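Side-chain contacts in endoglucanase (Ganoderma lucidum, PDB 5D8Z), which probably hydrolyses internal beta-1,4-glucosidic bonds of cellulose, as a family 5 glycoside hydrolase built on a TIM barrel: residues A259-W264 with D301-Y306; F72-L77 with Q271-E276. One frame throughout, in Å; residues are numbered along the deposited sequence.

Contact 1 of 2, residues A259-W264 with D301-Y306; sequences APLAEW and DVFLGY
With CG of F303 anti to its carbonyl carbon (chi1 -57°) and CG of L261 anti to its backbone N (chi1 -178°), the ring and the leucine branch reach across to each other between strand and helix. The leucine methyl CD2 meets the ring at its edge, near its plane, 3.9 Å from F303 CE2. On the neighbouring part of the ring, A262 CB rests 3.9 Å from F303 CZ, approaching obliquely. The same methyl is shared with the residue before the phenylalanine, since V302 CG2 comes within 3.7 Å of A262 CB. V302 CG2 also sits over the centre of the F303 ring, 3.9 Å above its plane, so that one valine methyl touches the helix and covers a face of the aromatic ring. Around this group, W258 packs edge-to-face with F303, Y295 of helix 283-298 touches the ring, and L265 extends the helix surface against V302 and F303. The contact thus joins helix 254-267 to the start of strand 303-312 and the residue just before it, outer helical layer against barrel wall in a TIM barrel. All four touching residues are buried and meet through apolar atoms, which implies that these side chains hold together by dispersion forces and the hydrophobic effect; beside them, a salt bridge from D301 to R266 adds a directional tie to the same helix.

Contact 2 of 2, residues F72-L77 with Q271-E276; sequences FNVFRL and QAFNTE
V74 meets F273 at long range, its CG1 lying 4.5 Å from CZ of F273, at the edge of the ring and near its plane. T275 CG2, on the same strand as the phenylalanine, stands 4.0 Å above one ring face, toward its rim. Two residues after V74, R76 carries most of the contact. Its side chain leaves the strand with CG anti to the backbone N and stays extended as far as NE, which takes the guanidinium past T275 to E276. On the way it crosses T275 at about a right angle: R76 CD lies 3.5 Å from T275 O, and T275 CB sits over one face of the guanidinium, 3.7 Å from NE of R76. Strands 74-79 and 272-277 are the second and seventh of the eight parallel strands of the TIM barrel; the axes of their short segments approach to 8.9 Å, with their directions 51° apart, so these side chains meet across the barrel interior. At the end of the arginine, NH1 of R76 gives a salt-bridging hydrogen bond of 3.1 Å to OE2 of E276. The bond uses the anti lone pair of OE2 and is bent to 149° at the hydrogen. The oxygen is tilted 20° out of the guanidinium plane, and the two charged planes are well turned from each other. Further bonds fix the guanidinium, NH1 to N28 and NH2 to D118 and N163. E276 OE1 bonds to the hydroxyl of Y237 and lies close to E164 OE2; all three residues belong to the glycan pocket, where the E276 side chain is about 4 Å from a bound beta-D-glucopyranose.

In the fold
Both contacts are buried, but at different depths: contact 2 is centred about 6 Å from the centre of the chain, inside the barrel, and contact 1 about 17 Å from it, between the barrel wall and its helical layer. Helix 254-267 of contact 1 leads along the chain into strand 272-277 of contact 2, and that strand lies beside 303-312 in the sheet. Probable backbone hydrogen bonds join them directly, A272 N with V302 O (2.9 Å) and L304 N with A272 O. The chemistry follows the place: the touching side chains of contact 1 are wholly apolar, whereas contact 2 adds a charged pair at the sugar-binding pocket to its apolar touch.

Contact 1 of 2, residues A259-W264 with D301-Y306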
loop_
_atom_site.group_PDB
_atom_site.type_symbol
_atom_site.label_atom_id
_atom_site.label_comp_id
_atom_site.label_asym_id
_atom_site.label_seq_id
_atom_site.Cartn_x
_atom_site.Cartn_y
_atom_site.Cartn_z
ATOM N N ALA A 259 9.021 16.543 6.882
ATOM C CA ALA A 259 9.694 17.802 6.492
ATOM C C ALA A 259 10.858 17.529 5.554
ATOM O O ALA A 259 10.788 17.966 4.394
ATOM C CB ALA A 259 10.160 18.602 7.703
ATOM N N PRO A 260 11.906 16.776 6.018
ATOM C CA PRO A 260 13.046 16.502 5.124
ATOM C C PRO A 260 12.572 15.893 3.829
ATOM O O PRO A 260 13.045 16.237 2.732
ATOM C CB PRO A 260 13.884 15.482 5.902
ATOM C CG PRO A 260 13.521 15.704 7.318
ATOM C CD PRO A 260 12.053 16.022 7.274
ATOM N N LEU A 261 11.603 15.011 3.942
ATOM C CA LEU A 261 11.179 14.343 2.752
ATOM C C LEU A 261 10.633 15.322 1.708
ATOM O O LEU A 261 11.063 15.299 0.557
ATOM C CB LEU A 261 10.178 13.241 3.075
ATOM C CG LEU A 261 9.782 12.509 1.803
ATOM C CD1 LEU A 261 11.014 11.960 1.093
ATOM C CD2 LEU A 261 8.796 11.428 2.144
ATOM N N ALA A 262 9.720 16.190 2.121
ATOM C CA ALA A 262 9.131 17.191 1.214
ATOM C C ALA A 262 10.165 18.113 0.582
ATOM O O ALA A 262 10.073 18.430 -0.604
ATOM C CB ALA A 262 8.093 18.028 1.943
ATOM N N GLU A 263 11.138 18.554 1.374
ATOM C CA GLU A 263 12.197 19.403 0.844
ATOM C C GLU A 263 12.794 18.673 -0.309
ATOM O O GLU A 263 12.806 19.195 -1.425
ATOM C CB GLU A 263 13.282 19.663 1.865
ATOM C CG GLU A 263 12.912 20.672 2.924
ATOM C CD GLU A 263 13.898 20.643 4.079
ATOM O OE1 GLU A 263 14.942 19.958 3.944
ATOM O OE2 GLU A 263 13.627 21.291 5.121
ATOM N N TRP A 264 13.250 17.445 -0.051
ATOM C CA TRP A 264 13.860 16.639 -1.102
ATOM C C TRP A 264 12.897 16.476 -2.280
ATOM O O TRP A 264 13.247 16.724 -3.421
ATOM C CB TRP A 264 14.329 15.263 -0.579
ATOM C CG TRP A 264 15.183 14.594 -1.599
ATOM C CD1 TRP A 264 16.542 14.686 -1.705
ATOM C CD2 TRP A 264 14.746 13.813 -2.716
ATOM N NE1 TRP A 264 16.978 13.991 -2.808
ATOM C CE2 TRP A 264 15.892 13.461 -3.455
ATOM C CE3 TRP A 264 13.502 13.379 -3.163
ATOM C CZ2 TRP A 264 15.831 12.680 -4.613
ATOM C CZ3 TRP A 264 13.435 12.601 -4.324
ATOM C CH2 TRP A 264 14.593 12.261 -5.031
ATOM N N ASP A 301 1.266 19.428 -2.640
ATOM C CA ASP A 301 2.046 19.423 -3.891
ATOM C C ASP A 301 2.995 18.193 -3.996
ATOM O O ASP A 301 3.082 17.568 -5.035
ATOM C CB ASP A 301 2.786 20.771 -4.108
ATOM C CG ASP A 301 3.845 21.070 -3.036
ATOM O OD1 ASP A 301 3.619 20.712 -1.851
ATOM O OD2 ASP A 301 4.909 21.665 -3.374
ATOM N N VAL A 302 3.645 17.815 -2.902
ATOM C CA VAL A 302 4.600 16.718 -2.941
ATOM C C VAL A 302 4.045 15.376 -2.463
ATOM O O VAL A 302 4.542 14.317 -2.909
ATOM C CB VAL A 302 5.878 17.036 -2.156
ATOM C CG1 VAL A 302 6.647 18.123 -2.860
ATOM C CG2 VAL A 302 5.575 17.459 -0.740
ATOM N N PHE A 303 3.048 15.409 -1.565
ATOM C CA PHE A 303 2.382 14.186 -1.063
ATOM C C PHE A 303 1.026 13.998 -1.729
ATOM O O PHE A 303 0.208 14.877 -1.671
ATOM C CB PHE A 303 2.189 14.263 0.440
ATOM C CG PHE A 303 3.469 14.478 1.213
ATOM C CD1 PHE A 303 3.577 15.497 2.134
ATOM C CD2 PHE A 303 4.558 13.653 1.031
ATOM C CE1 PHE A 303 4.746 15.698 2.846
ATOM C CE2 PHE A 303 5.732 13.841 1.750
ATOM C CZ PHE A 303 5.832 14.870 2.660
ATOM N N LEU A 304 0.809 12.869 -2.386
ATOM C CA LEU A 304 -0.480 12.547 -2.995
ATOM C C LEU A 304 -1.574 12.084 -1.992
ATOM O O LEU A 304 -2.785 12.071 -2.329
ATOM C CB LEU A 304 -0.318 11.431 -4.024
ATOM C CG LEU A 304 0.236 11.689 -5.421
ATOM C CD1 LEU A 304 -0.369 10.668 -6.381
ATOM C CD2 LEU A 304 -0.060 13.096 -5.902
ATOM N N GLY A 305 -1.168 11.685 -0.783
ATOM C CA GLY A 305 -2.127 11.128 0.176
ATOM C C GLY A 305 -1.599 10.217 1.267
ATOM O O GLY A 305 -0.414 9.886 1.305
ATOM N N TYR A 306 -2.499 9.822 2.167
ATOM C CA TYR A 306 -2.198 8.806 3.189
ATOM C C TYR A 306 -3.228 7.711 3.071
ATOM O O TYR A 306 -4.340 7.973 2.597
ATOM C CB TYR A 306 -2.197 9.388 4.603
ATOM C CG TYR A 306 -3.507 10.000 4.972
ATOM C CD1 TYR A 306 -4.534 9.223 5.444
ATOM C CD2 TYR A 306 -3.742 11.369 4.790
ATOM C CE1 TYR A 306 -5.756 9.776 5.753
ATOM C CE2 TYR A 306 -4.957 11.925 5.103
ATOM C CZ TYR A 306 -5.957 11.118 5.598
ATOM O OH TYR A 306 -7.178 11.641 5.948
#

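Contact 2 of 2, residues F72-L77 with Q271-E276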
loop_
_atom_site.group_PDB
_atom_site.type_symbol
_atom_site.label_atom_id
_atom_site.label_comp_id
_atom_site.label_asym_id
_atom_site.label_seq_id
_atom_site.Cartn_x
_atom_site.Cartn_y
_atom_site.Cartn_z
ATOM N N PHE A 72 -13.413 9.047 2.070
ATOM C CA PHE A 72 -12.300 8.282 1.530
ATOM C C PHE A 72 -12.525 8.054 0.060
ATOM O O PHE A 72 -13.654 8.109 -0.420
ATOM C CB PHE A 72 -12.143 6.950 2.268
ATOM C CG PHE A 72 -11.621 7.101 3.676
ATOM C CD1 PHE A 72 -10.357 7.585 3.907
ATOM C CD2 PHE A 72 -12.391 6.731 4.772
ATOM C CE1 PHE A 72 -9.874 7.723 5.186
ATOM C CE2 PHE A 72 -11.890 6.842 6.063
ATOM C CZ PHE A 72 -10.636 7.353 6.270
ATOM N N ASN A 73 -11.451 7.641 -0.585
ATOM C CA ASN A 73 -11.134 7.949 -1.960
ATOM C C ASN A 73 -10.471 6.832 -2.715
ATOM O O ASN A 73 -10.600 6.719 -3.923
ATOM C CB ASN A 73 -10.053 8.991 -1.853
ATOM C CG ASN A 73 -10.105 9.957 -2.940
ATOM O OD1 ASN A 73 -10.696 9.684 -3.968
ATOM N ND2 ASN A 73 -9.496 11.112 -2.734
ATOM N N VAL A 74 -9.642 6.091 -1.975
ATOM C CA VAL A 74 -8.850 4.986 -2.483
ATOM C C VAL A 74 -8.794 3.890 -1.399
ATOM O O VAL A 74 -8.907 4.180 -0.222
ATOM C CB VAL A 74 -7.427 5.477 -2.801
ATOM C CG1 VAL A 74 -6.728 5.936 -1.541
ATOM C CG2 VAL A 74 -6.585 4.410 -3.469
ATOM N N PHE A 75 -8.599 2.641 -1.807
ATOM C CA PHE A 75 -8.361 1.550 -0.869
ATOM C C PHE A 75 -7.182 0.748 -1.295
ATOM O O PHE A 75 -6.884 0.626 -2.466
ATOM C CB PHE A 75 -9.612 0.683 -0.721
ATOM C CG PHE A 75 -10.763 1.469 -0.209
ATOM C CD1 PHE A 75 -10.705 2.026 1.064
ATOM C CD2 PHE A 75 -11.818 1.770 -1.016
ATOM C CE1 PHE A 75 -11.726 2.825 1.543
ATOM C CE2 PHE A 75 -12.859 2.568 -0.555
ATOM C CZ PHE A 75 -12.809 3.098 0.730
ATOM N N ARG A 76 -6.492 0.215 -0.318
ATOM C CA ARG A 76 -5.324 -0.543 -0.606
ATOM C C ARG A 76 -5.624 -1.970 -0.252
ATOM O O ARG A 76 -6.071 -2.235 0.848
ATOM C CB ARG A 76 -4.171 -0.020 0.206
ATOM C CG ARG A 76 -2.864 -0.670 -0.156
ATOM C CD ARG A 76 -1.731 0.151 0.371
ATOM N NE ARG A 76 -0.434 -0.406 0.056
ATOM C CZ ARG A 76 0.306 -1.100 0.905
ATOM N NH1 ARG A 76 -0.136 -1.399 2.126
ATOM N NH2 ARG A 76 1.503 -1.509 0.523
ATOM N N LEU A 77 -5.337 -2.875 -1.180
ATOM C CA LEU A 77 -5.802 -4.254 -1.136
ATOM C C LEU A 77 -4.628 -5.204 -1.165
ATOM O O LEU A 77 -4.227 -5.682 -2.252
ATOM C CB LEU A 77 -6.666 -4.565 -2.358
ATOM C CG LEU A 77 -7.817 -3.643 -2.704
ATOM C CD1 LEU A 77 -8.560 -4.254 -3.880
ATOM C CD2 LEU A 77 -8.713 -3.439 -1.507
ATOM N N GLN A 271 6.928 13.255 -6.536
ATOM C CA GLN A 271 5.921 13.086 -5.510
ATOM C C GLN A 271 6.050 11.758 -4.797
ATOM O O GLN A 271 6.604 10.797 -5.340
ATOM C CB GLN A 271 4.557 13.204 -6.160
ATOM C CG GLN A 271 4.295 14.624 -6.614
ATOM C CD GLN A 271 3.096 14.724 -7.503
ATOM O OE1 GLN A 271 2.968 14.011 -8.495
ATOM N NE2 GLN A 271 2.209 15.611 -7.163
ATOM N N ALA A 272 5.543 11.722 -3.568
ATOM C CA ALA A 272 5.371 10.456 -2.822
ATOM C C ALA A 272 3.954 10.246 -2.306
ATOM O O ALA A 272 3.145 11.151 -2.275
ATOM C CB ALA A 272 6.340 10.389 -1.671
ATOM N N PHE A 273 3.696 9.022 -1.873
ATOM C CA PHE A 273 2.367 8.540 -1.467
ATOM C C PHE A 273 2.546 7.654 -0.235
ATOM O O PHE A 273 3.237 6.641 -0.280
ATOM C CB PHE A 273 1.775 7.712 -2.604
ATOM C CG PHE A 273 0.295 7.455 -2.507
ATOM C CD1 PHE A 273 -0.424 7.187 -3.670
ATOM C CD2 PHE A 273 -0.395 7.471 -1.289
ATOM C CE1 PHE A 273 -1.787 6.943 -3.623
ATOM C CE2 PHE A 273 -1.764 7.215 -1.245
ATOM C CZ PHE A 273 -2.456 6.951 -2.405
ATOM N N ASN A 274 1.912 8.037 0.857
ATOM C CA ASN A 274 2.031 7.310 2.092
ATOM C C ASN A 274 1.003 6.202 2.201
ATOM O O ASN A 274 -0.110 6.432 2.671
ATOM C CB ASN A 274 1.869 8.250 3.270
ATOM C CG ASN A 274 2.067 7.539 4.555
ATOM O OD1 ASN A 274 2.659 6.452 4.577
ATOM N ND2 ASN A 274 1.570 8.114 5.632
ATOM N N THR A 275 1.380 4.993 1.799
ATOM C CA THR A 275 0.412 3.913 1.660
ATOM C C THR A 275 0.179 3.091 2.930
ATOM O O THR A 275 -0.643 2.198 2.947
ATOM C CB THR A 275 0.845 2.981 0.528
ATOM O OG1 THR A 275 2.260 2.763 0.622
ATOM C CG2 THR A 275 0.515 3.597 -0.801
ATOM N N GLU A 276 0.907 3.377 3.987
ATOM C CA GLU A 276 0.673 2.716 5.255
ATOM C C GLU A 276 0.999 3.675 6.405
ATOM O O GLU A 276 2.100 4.225 6.481
ATOM C CB GLU A 276 1.523 1.445 5.369
ATOM C CG GLU A 276 0.753 0.141 5.229
ATOM C CD GLU A 276 1.620 -1.103 5.442
ATOM O OE1 GLU A 276 2.281 -1.227 6.505
ATOM O OE2 GLU A 276 1.643 -1.981 4.541
#